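Local coordinates for protein glutaredoxin (Methanosarcina mazei, PDB 3NZN) that probably acts as a glutaredoxin-type thiol-disulfide oxidoreductase of the thioredoxin superfamily, exchanging electrons through a CxxC cysteine pair, at residues K39-D44 with V90-K95; E67-F72 with F78-I83; D85-V90 with R98-F103. All coordinates share one frame; numbering follows the deposited sequence.

Contact 1: residues K39-D44 with V90-K95; sequences KKLLTD and VGFKEK
L41 of helix 33-45 meets the turn that leads into helix 94-100, and it is the one residue of K39-D44 that makes the contact. The packed part is a small apolar corner in which L41 gives up 72 Å² of its surface: CD2 of L41 lies 4.0 Å from CE1 of F92, and CB of the same leucine is equally near that ring carbon. The methyl comes at the ring on a slant. In F92, chi1 of -179° puts CG anti to the backbone N, and the ring swings round to the leucine although CB does not point at it. The F92 ring also packs on K37 and T38 of the same helix.

The solvent side is E94, an exposed residue. Its CG is 4.2 Å from CD2 of L41, and the backbone O of E94 is 4.0 Å from that methyl; no hydrogen bond crosses the contact. The side chain of E94 lies about 4 Å from a bound glycerol, probably from the crystallisation liquor. K93, at the N-cap position, turns away and pairs its NZ with E96. The contact joins the helix of the CxxC pair, C32 and C35, to the loop before the C-terminal helix, as in the thioredoxin fold of glutaredoxins.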
loop_
_atom_site.group_PDB
_atom_site.type_symbol
_atom_site.label_atom_id
_atom_site.label_comp_id
_atom_site.label_asym_id
_atom_site.label_seq_id
_atom_site.Cartn_x
_atom_site.Cartn_y
_atom_site.Cartn_z
ATOM N N LYS A 39 16.329 -10.595 -5.545
ATOM C CA LYS A 39 17.130 -9.848 -6.453
ATOM C C LYS A 39 18.562 -10.398 -6.517
ATOM O O LYS A 39 19.115 -10.494 -7.593
ATOM C CB LYS A 39 17.043 -8.368 -6.123
ATOM C CG LYS A 39 17.797 -7.464 -6.937
ATOM C CD LYS A 39 17.505 -5.979 -6.655
ATOM C CE LYS A 39 18.385 -5.077 -7.470
ATOM N NZ LYS A 39 19.761 -5.026 -6.842
ATOM N N LYS A 40 19.136 -10.684 -5.350
ATOM C CA LYS A 40 20.492 -11.245 -5.301
ATOM C C LYS A 40 20.568 -12.602 -6.018
ATOM O O LYS A 40 21.568 -12.866 -6.692
ATOM C CB LYS A 40 20.930 -11.351 -3.888
ATOM C CG LYS A 40 21.391 -10.139 -3.203
ATOM C CD LYS A 40 21.567 -10.355 -1.688
ATOM C CE LYS A 40 21.978 -9.035 -1.017
ATOM N NZ LYS A 40 21.090 -7.830 -1.169
ATOM N N LEU A 41 19.564 -13.443 -5.859
ATOM C CA LEU A 41 19.533 -14.741 -6.569
ATOM C C LEU A 41 19.505 -14.482 -8.032
ATOM O O LEU A 41 20.304 -15.140 -8.799
ATOM C CB LEU A 41 18.386 -15.594 -6.072
ATOM C CG LEU A 41 18.190 -16.927 -6.868
ATOM C CD1 LEU A 41 19.349 -17.846 -6.695
ATOM C CD2 LEU A 41 16.936 -17.562 -6.380
ATOM N N LEU A 42 18.622 -13.621 -8.564
ATOM C CA LEU A 42 18.549 -13.338 -9.972
ATOM C C LEU A 42 19.864 -12.780 -10.487
ATOM O O LEU A 42 20.307 -13.203 -11.579
ATOM C CB LEU A 42 17.369 -12.414 -10.253
ATOM C CG LEU A 42 16.006 -12.968 -9.925
ATOM C CD1 LEU A 42 14.862 -11.922 -10.006
ATOM C CD2 LEU A 42 15.562 -14.150 -10.814
ATOM N N THR A 43 20.508 -11.932 -9.712
ATOM C CA THR A 43 21.780 -11.389 -10.091
ATOM C C THR A 43 22.830 -12.558 -10.180
ATOM O O THR A 43 23.603 -12.652 -11.112
ATOM C CB THR A 43 22.212 -10.362 -9.054
ATOM O OG1 THR A 43 21.256 -9.287 -9.046
ATOM C CG2 THR A 43 23.550 -9.812 -9.287
ATOM N N ASP A 44 22.824 -13.413 -9.176
ATOM C CA ASP A 44 23.839 -14.465 -9.097
ATOM C C ASP A 44 23.637 -15.528 -10.135
ATOM O O ASP A 44 24.625 -16.237 -10.464
ATOM C CB ASP A 44 23.755 -15.115 -7.672
ATOM C CG ASP A 44 24.300 -14.206 -6.555
ATOM O OD1 ASP A 44 24.879 -13.133 -6.916
ATOM O OD2 ASP A 44 24.154 -14.586 -5.390
ATOM N N VAL A 90 5.737 -16.621 -5.630
ATOM C CA VAL A 90 5.445 -15.708 -4.507
ATOM C C VAL A 90 6.403 -16.054 -3.408
ATOM O O VAL A 90 6.422 -17.172 -2.935
ATOM C CB VAL A 90 4.021 -15.832 -4.148
ATOM C CG1 VAL A 90 3.727 -14.900 -2.910
ATOM C CG2 VAL A 90 3.092 -15.413 -5.294
ATOM N N GLY A 91 7.164 -15.060 -2.925
ATOM C CA GLY A 91 8.175 -15.248 -1.932
ATOM C C GLY A 91 9.537 -15.604 -2.517
ATOM O O GLY A 91 9.674 -15.884 -3.681
ATOM N N PHE A 92 10.492 -15.647 -1.640
ATOM C CA PHE A 92 11.814 -16.177 -1.949
ATOM C C PHE A 92 11.786 -17.679 -1.852
ATOM O O PHE A 92 11.754 -18.231 -0.802
ATOM C CB PHE A 92 12.833 -15.598 -1.020
ATOM C CG PHE A 92 14.223 -16.099 -1.332
ATOM C CD1 PHE A 92 14.910 -15.677 -2.461
ATOM C CD2 PHE A 92 14.861 -17.045 -0.519
ATOM C CE1 PHE A 92 16.158 -16.165 -2.765
ATOM C CE2 PHE A 92 16.141 -17.529 -0.839
ATOM C CZ PHE A 92 16.766 -17.064 -1.927
ATOM N N LYS A 93 11.663 -18.317 -3.016
ATOM C CA LYS A 93 11.639 -19.724 -3.183
ATOM C C LYS A 93 12.797 -20.125 -4.074
ATOM O O LYS A 93 12.657 -20.111 -5.283
ATOM C CB LYS A 93 10.327 -20.190 -3.753
ATOM C CG LYS A 93 9.141 -19.932 -2.686
ATOM C CD LYS A 93 7.815 -20.329 -3.232
ATOM C CE LYS A 93 7.702 -21.855 -3.123
ATOM N NZ LYS A 93 6.307 -22.306 -3.572
ATOM N N GLU A 94 13.937 -20.405 -3.497
ATOM C CA GLU A 94 15.218 -20.438 -4.193
ATOM C C GLU A 94 15.253 -21.546 -5.305
ATOM O O GLU A 94 15.591 -21.279 -6.460
ATOM C CB GLU A 94 16.351 -20.627 -3.159
ATOM C CG GLU A 94 17.720 -20.626 -3.684
ATOM C CD GLU A 94 18.823 -20.359 -2.660
ATOM O OE1 GLU A 94 18.473 -20.288 -1.482
ATOM O OE2 GLU A 94 20.008 -20.271 -2.973
ATOM N N LYS A 95 14.921 -22.775 -4.912
ATOM C CA LYS A 95 14.928 -23.870 -5.860
ATOM C C LYS A 95 13.912 -23.639 -7.015
ATOM O O LYS A 95 14.198 -23.838 -8.186
ATOM C CB LYS A 95 14.679 -25.178 -5.155
ATOM C CG LYS A 95 14.690 -26.380 -6.112
ATOM C CD LYS A 95 14.519 -27.715 -5.349
ATOM C CE LYS A 95 14.521 -28.925 -6.175
ATOM N NZ LYS A 95 14.360 -30.088 -5.179
#

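Contact 2: residues E67-F72 with F78-I83; sequences EEVRRF and FPTTII
F72, on the last turn of helix 59-72, lies across I82 of strand 77-83, with a CH-pi contact at the centre. CG2 of I82 sits 3.8 Å from the centroid of the F72 ring and only 10° off its normal, hence over the middle of one face. The other isoleucine branch reaches the rim, with CD1 3.5 Å from CD2 of F72. I82 can use both branches because CG1 lies anti to the carbonyl carbon (chi1 -54°) while CG2 is anti to the backbone N. With an alanine in place of F72, the face over CG2 would be gone and I82 would probably be left with a gap beside both branches.

Purely apolar contact continues at V69, whose CG2 is 4.1 Å from CE1 of F78, the two side chains crossing at about a right angle.

Polar groups meet carbon here. V69 CG1 is 3.9 Å from OG1 of T80, a hydroxyl hydrogen-bonded to S77 and, just beyond the helix end, N73. E68 OE2 lies 3.9 Å from CD1 of I82, while OE1 of E68 makes a long salt bridge to NH1 of R71.

The axes of helix 67-72 and strand 80-83 cross at 77°. No hydrogen bond spans the two segments, so between them apolar burial and dispersion probably do the holding.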
loop_
_atom_site.group_PDB
_atom_site.type_symbol
_atom_site.label_atom_id
_atom_site.label_comp_id
_atom_site.label_asym_id
_atom_site.label_seq_id
_atom_site.Cartn_x
_atom_site.Cartn_y
_atom_site.Cartn_z
ATOM N N GLU A 67 -2.120 -3.835 -9.937
ATOM C CA GLU A 67 -2.997 -4.672 -10.717
ATOM C C GLU A 67 -2.247 -5.816 -11.359
ATOM O O GLU A 67 -2.809 -6.925 -11.469
ATOM C CB GLU A 67 -3.657 -3.846 -11.818
ATOM C CG GLU A 67 -4.640 -2.851 -11.370
ATOM C CD GLU A 67 -5.036 -1.763 -12.432
ATOM O OE1 GLU A 67 -4.375 -1.503 -13.489
ATOM O OE2 GLU A 67 -6.004 -1.050 -12.141
ATOM N N GLU A 68 -1.032 -5.591 -11.832
ATOM C CA GLU A 68 -0.264 -6.685 -12.408
ATOM C C GLU A 68 0.064 -7.773 -11.361
ATOM O O GLU A 68 -0.049 -8.955 -11.648
ATOM C CB GLU A 68 0.988 -6.132 -13.029
ATOM C CG GLU A 68 1.923 -7.201 -13.574
ATOM C CD GLU A 68 1.479 -7.844 -14.857
ATOM O OE1 GLU A 68 0.385 -7.516 -15.402
ATOM O OE2 GLU A 68 2.287 -8.716 -15.389
ATOM N N VAL A 69 0.518 -7.360 -10.186
ATOM C CA VAL A 69 0.759 -8.295 -9.129
ATOM C C VAL A 69 -0.517 -9.051 -8.791
ATOM O O VAL A 69 -0.542 -10.236 -8.666
ATOM C CB VAL A 69 1.327 -7.593 -7.892
ATOM C CG1 VAL A 69 1.418 -8.542 -6.744
ATOM C CG2 VAL A 69 2.680 -7.023 -8.207
ATOM N N ARG A 70 -1.648 -8.329 -8.631
ATOM C CA ARG A 70 -2.863 -9.016 -8.244
ATOM C C ARG A 70 -3.332 -10.084 -9.241
ATOM O O ARG A 70 -3.809 -11.054 -8.883
ATOM C CB ARG A 70 -3.977 -7.952 -8.040
ATOM C CG ARG A 70 -5.275 -8.537 -7.587
ATOM C CD ARG A 70 -6.328 -7.348 -7.339
ATOM N NE ARG A 70 -6.069 -6.666 -6.047
ATOM C CZ ARG A 70 -5.825 -5.391 -5.886
ATOM N NH1 ARG A 70 -5.588 -4.930 -4.687
ATOM N NH2 ARG A 70 -5.809 -4.596 -6.862
ATOM N N ARG A 71 -3.118 -9.787 -10.496
ATOM C CA ARG A 71 -3.468 -10.748 -11.577
ATOM C C ARG A 71 -2.812 -12.131 -11.357
ATOM O O ARG A 71 -3.432 -13.141 -11.522
ATOM C CB ARG A 71 -3.077 -10.209 -12.938
ATOM C CG ARG A 71 -3.163 -11.205 -14.078
ATOM C CD ARG A 71 -2.635 -10.589 -15.338
ATOM N NE ARG A 71 -2.250 -11.573 -16.330
ATOM C CZ ARG A 71 -1.624 -11.240 -17.426
ATOM N NH1 ARG A 71 -1.336 -9.995 -17.663
ATOM N NH2 ARG A 71 -1.274 -12.188 -18.278
ATOM N N PHE A 72 -1.539 -12.094 -10.941
ATOM C CA PHE A 72 -0.732 -13.280 -10.803
ATOM C C PHE A 72 -0.678 -13.795 -9.360
ATOM O O PHE A 72 -0.273 -14.917 -9.077
ATOM C CB PHE A 72 0.683 -13.009 -11.259
ATOM C CG PHE A 72 0.800 -13.027 -12.781
ATOM C CD1 PHE A 72 0.929 -14.208 -13.444
ATOM C CD2 PHE A 72 0.854 -11.896 -13.500
ATOM C CE1 PHE A 72 1.017 -14.257 -14.817
ATOM C CE2 PHE A 72 0.957 -11.969 -14.918
ATOM C CZ PHE A 72 1.098 -13.149 -15.504
ATOM N N PHE A 78 4.784 -9.722 -1.640
ATOM C CA PHE A 78 6.083 -9.378 -2.233
ATOM C C PHE A 78 7.191 -10.198 -1.580
ATOM O O PHE A 78 7.226 -10.346 -0.360
ATOM C CB PHE A 78 6.382 -7.884 -2.005
ATOM C CG PHE A 78 5.314 -7.046 -2.622
ATOM C CD1 PHE A 78 5.326 -6.747 -3.976
ATOM C CD2 PHE A 78 4.171 -6.609 -1.905
ATOM C CE1 PHE A 78 4.324 -6.059 -4.562
ATOM C CE2 PHE A 78 3.163 -5.917 -2.532
ATOM C CZ PHE A 78 3.219 -5.666 -3.806
ATOM N N PRO A 79 8.156 -10.724 -2.370
ATOM C CA PRO A 79 8.214 -10.525 -3.779
ATOM C C PRO A 79 7.237 -11.381 -4.573
ATOM O O PRO A 79 6.867 -12.458 -4.142
ATOM C CB PRO A 79 9.645 -11.016 -4.119
ATOM C CG PRO A 79 9.975 -11.997 -3.025
ATOM C CD PRO A 79 9.283 -11.405 -1.793
ATOM N N THR A 80 6.840 -10.895 -5.742
ATOM C CA THR A 80 6.170 -11.708 -6.763
ATOM C C THR A 80 7.055 -11.572 -8.018
ATOM O O THR A 80 7.271 -10.522 -8.568
ATOM C CB THR A 80 4.779 -11.233 -7.062
ATOM O OG1 THR A 80 3.954 -11.373 -5.899
ATOM C CG2 THR A 80 4.138 -11.982 -8.110
ATOM N N THR A 81 7.555 -12.778 -8.452
ATOM C CA THR A 81 8.415 -12.853 -9.627
ATOM C C THR A 81 7.647 -13.534 -10.730
ATOM O O THR A 81 7.148 -14.650 -10.504
ATOM C CB THR A 81 9.721 -13.654 -9.259
ATOM O OG1 THR A 81 10.388 -12.975 -8.221
ATOM C CG2 THR A 81 10.621 -13.644 -10.525
ATOM N N ILE A 82 7.511 -12.880 -11.839
ATOM C CA ILE A 82 6.691 -13.366 -12.967
ATOM C C ILE A 82 7.651 -13.695 -14.103
ATOM O O ILE A 82 8.381 -12.866 -14.603
ATOM C CB ILE A 82 5.610 -12.350 -13.385
ATOM C CG1 ILE A 82 4.740 -11.950 -12.173
ATOM C CG2 ILE A 82 4.744 -12.999 -14.476
ATOM C CD1 ILE A 82 3.946 -10.636 -12.372
ATOM N N ILE A 83 7.573 -14.962 -14.544
ATOM C CA ILE A 83 8.495 -15.519 -15.508
ATOM C C ILE A 83 7.739 -15.876 -16.793
ATOM O O ILE A 83 6.800 -16.642 -16.777
ATOM C CB ILE A 83 9.200 -16.788 -14.963
ATOM C CG1 ILE A 83 9.982 -16.428 -13.720
ATOM C CG2 ILE A 83 10.136 -17.451 -16.051
ATOM C CD1 ILE A 83 10.519 -17.561 -12.904
#

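Contact 3: residues D85-V90 with R98-F103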
loop_
_atom_site.group_PDB
_atom_site.type_symbol
_atom_site.label_atom_id
_atom_site.label_comp_id
_atom_site.label_asym_id
_atom_site.label_seq_id
_atom_site.Cartn_x
_atom_site.Cartn_y
_atom_site.Cartn_z
ATOM N N ASP A 85 5.600 -14.364 -18.451
ATOM C CA ASP A 85 4.144 -14.009 -18.389
ATOM C C ASP A 85 3.339 -15.221 -18.064
ATOM O O ASP A 85 2.125 -15.238 -18.404
ATOM C CB ASP A 85 3.694 -13.355 -19.684
ATOM C CG ASP A 85 2.469 -12.478 -19.527
ATOM O OD1 ASP A 85 2.223 -11.999 -18.425
ATOM O OD2 ASP A 85 1.786 -12.299 -20.561
ATOM N N GLU A 86 3.932 -16.230 -17.444
ATOM C CA GLU A 86 3.247 -17.509 -17.239
ATOM C C GLU A 86 3.349 -18.027 -15.863
ATOM O O GLU A 86 2.363 -18.479 -15.299
ATOM C CB GLU A 86 3.779 -18.588 -18.218
ATOM C CG GLU A 86 3.616 -18.176 -19.611
ATOM C CD GLU A 86 2.577 -18.892 -20.302
ATOM O OE1 GLU A 86 1.444 -18.844 -19.767
ATOM O OE2 GLU A 86 2.933 -19.461 -21.381
ATOM N N LYS A 87 4.521 -18.004 -15.278
ATOM C CA LYS A 87 4.736 -18.647 -14.007
ATOM C C LYS A 87 4.991 -17.549 -12.986
ATOM O O LYS A 87 5.878 -16.725 -13.139
ATOM C CB LYS A 87 5.905 -19.572 -14.095
ATOM C CG LYS A 87 6.307 -20.137 -12.808
ATOM C CD LYS A 87 5.451 -21.159 -12.155
ATOM C CE LYS A 87 6.287 -21.994 -11.132
ATOM N NZ LYS A 87 5.366 -22.883 -10.364
ATOM N N ALA A 88 4.177 -17.519 -11.946
ATOM C CA ALA A 88 4.350 -16.570 -10.841
ATOM C C ALA A 88 4.919 -17.307 -9.586
ATOM O O ALA A 88 4.388 -18.339 -9.187
ATOM C CB ALA A 88 3.040 -15.890 -10.506
ATOM N N ILE A 89 5.952 -16.754 -8.994
ATOM C CA ILE A 89 6.527 -17.307 -7.789
ATOM C C ILE A 89 6.421 -16.252 -6.704
ATOM O O ILE A 89 6.860 -15.088 -6.868
ATOM C CB ILE A 89 8.012 -17.692 -7.974
ATOM C CG1 ILE A 89 8.055 -18.718 -9.140
ATOM C CG2 ILE A 89 8.558 -18.206 -6.699
ATOM C CD1 ILE A 89 9.517 -19.043 -9.570
ATOM N N VAL A 90 5.737 -16.621 -5.630
ATOM C CA VAL A 90 5.445 -15.708 -4.507
ATOM C C VAL A 90 6.403 -16.054 -3.408
ATOM O O VAL A 90 6.422 -17.172 -2.935
ATOM C CB VAL A 90 4.021 -15.832 -4.148
ATOM C CG1 VAL A 90 3.727 -14.900 -2.910
ATOM C CG2 VAL A 90 3.092 -15.413 -5.294
ATOM N N ARG A 98 15.281 -20.915 -9.442
ATOM C CA ARG A 98 16.353 -21.382 -10.322
ATOM C C ARG A 98 15.865 -22.422 -11.307
ATOM O O ARG A 98 16.243 -22.371 -12.494
ATOM C CB ARG A 98 17.578 -21.779 -9.567
ATOM C CG ARG A 98 17.494 -23.018 -8.685
ATOM C CD ARG A 98 17.904 -24.301 -9.458
ATOM N NE ARG A 98 17.955 -25.373 -8.538
ATOM C CZ ARG A 98 18.222 -26.622 -8.848
ATOM N NH1 ARG A 98 18.321 -26.979 -10.081
ATOM N NH2 ARG A 98 18.292 -27.524 -7.874
ATOM N N GLU A 99 15.016 -23.305 -10.907
ATOM C CA GLU A 99 14.539 -24.338 -11.843
ATOM C C GLU A 99 13.690 -23.725 -12.927
ATOM O O GLU A 99 13.771 -24.039 -14.109
ATOM C CB GLU A 99 13.824 -25.414 -11.121
ATOM C CG GLU A 99 14.707 -26.294 -10.270
ATOM C CD GLU A 99 14.132 -27.517 -9.705
ATOM O OE1 GLU A 99 12.922 -27.650 -9.685
ATOM O OE2 GLU A 99 14.948 -28.405 -9.274
ATOM N N SER A 100 12.790 -22.776 -12.537
ATOM C CA SER A 100 11.929 -22.182 -13.512
ATOM C C SER A 100 12.689 -21.429 -14.537
ATOM O O SER A 100 12.254 -21.381 -15.694
ATOM C CB SER A 100 10.947 -21.190 -12.798
ATOM O OG SER A 100 10.052 -21.872 -11.964
ATOM N N LEU A 101 13.843 -20.881 -14.191
ATOM C CA LEU A 101 14.683 -20.141 -15.086
ATOM C C LEU A 101 15.692 -21.016 -15.929
ATOM O O LEU A 101 16.459 -20.469 -16.681
ATOM C CB LEU A 101 15.450 -19.107 -14.314
ATOM C CG LEU A 101 14.584 -17.947 -13.801
ATOM C CD1 LEU A 101 15.398 -17.089 -12.767
ATOM C CD2 LEU A 101 14.137 -17.070 -14.962
ATOM N N GLY A 102 15.574 -22.317 -15.744
ATOM C CA GLY A 102 16.355 -23.239 -16.598
ATOM C C GLY A 102 17.635 -23.695 -16.005
ATOM O O GLY A 102 18.494 -24.203 -16.794
ATOM N N PHE A 103 17.812 -23.641 -14.718
ATOM C CA PHE A 103 18.977 -24.164 -14.023
ATOM C C PHE A 103 18.701 -25.482 -13.348
ATOM O O PHE A 103 17.686 -25.674 -12.723
ATOM C CB PHE A 103 19.530 -23.169 -13.055
ATOM C CG PHE A 103 20.001 -21.901 -13.674
ATOM C CD1 PHE A 103 21.313 -21.707 -14.107
ATOM C CD2 PHE A 103 19.056 -20.859 -13.885
ATOM C CE1 PHE A 103 21.725 -20.523 -14.663
ATOM C CE2 PHE A 103 19.485 -19.687 -14.495
ATOM C CZ PHE A 103 20.820 -19.511 -14.886
#
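S100, on the last turn of helix 94-100, touches two residues of strand 87-90. Its OG is 3.7 Å from CD1 of I89 and 3.9 Å from CE of K87. These are van der Waals contacts of a hydroxyl with carbon; the polar need of OG is met by a hydrogen bond with the O of E96, one turn back.

K87 comes from the strand side with its chain bent at chi2 (72°). This bend brings CE beside the serine, and NZ goes on to a salt bridge with E96, which therefore links strand and helix just beyond the direct contact. I83 of the neighbouring strand packs alongside I89, and S100 touches it too. At the strand's start, E86 and K87 both face I83, a classic beta bulge.

The helix end is fixed further out. G102, with positive phi, closes a Schellman motif in which F103 N bonds to R98 O at 3.0 Å and G102 N to E99 O. R98 NH1 then donates to the terminal F103 O at 3.0 Å, with an N-H...O angle of 155°. A C-terminal helix laid on one face of the sheet over the closing beta hairpin is the final element of the thioredoxin fold.

Overall arrangement
Contact 2 closes first along the chain and lies nested within the loop closed by contact 1, whereas contact 3 follows contact 2 and interleaves with contact 1, sharing V90 and helix 94-100 with it. Their centres lie about 14 Å (1 and 2), 10 Å (1 and 3) and 12 Å (2 and 3) apart. Strands 77-83 and 87-90, antiparallel neighbours, tie them together: T81 O is 2.9 Å from I89 N, a probable hydrogen bond. Helices 33-45 and 94-100 lie on the sheet face of T81, I83 and I89, helix 59-72 on that of T80, I82 and A88: the alpha/beta/alpha layering of the thioredoxin fold. P79, preceded by a cis peptide, touches C35 of the disulfide pair, as in that family.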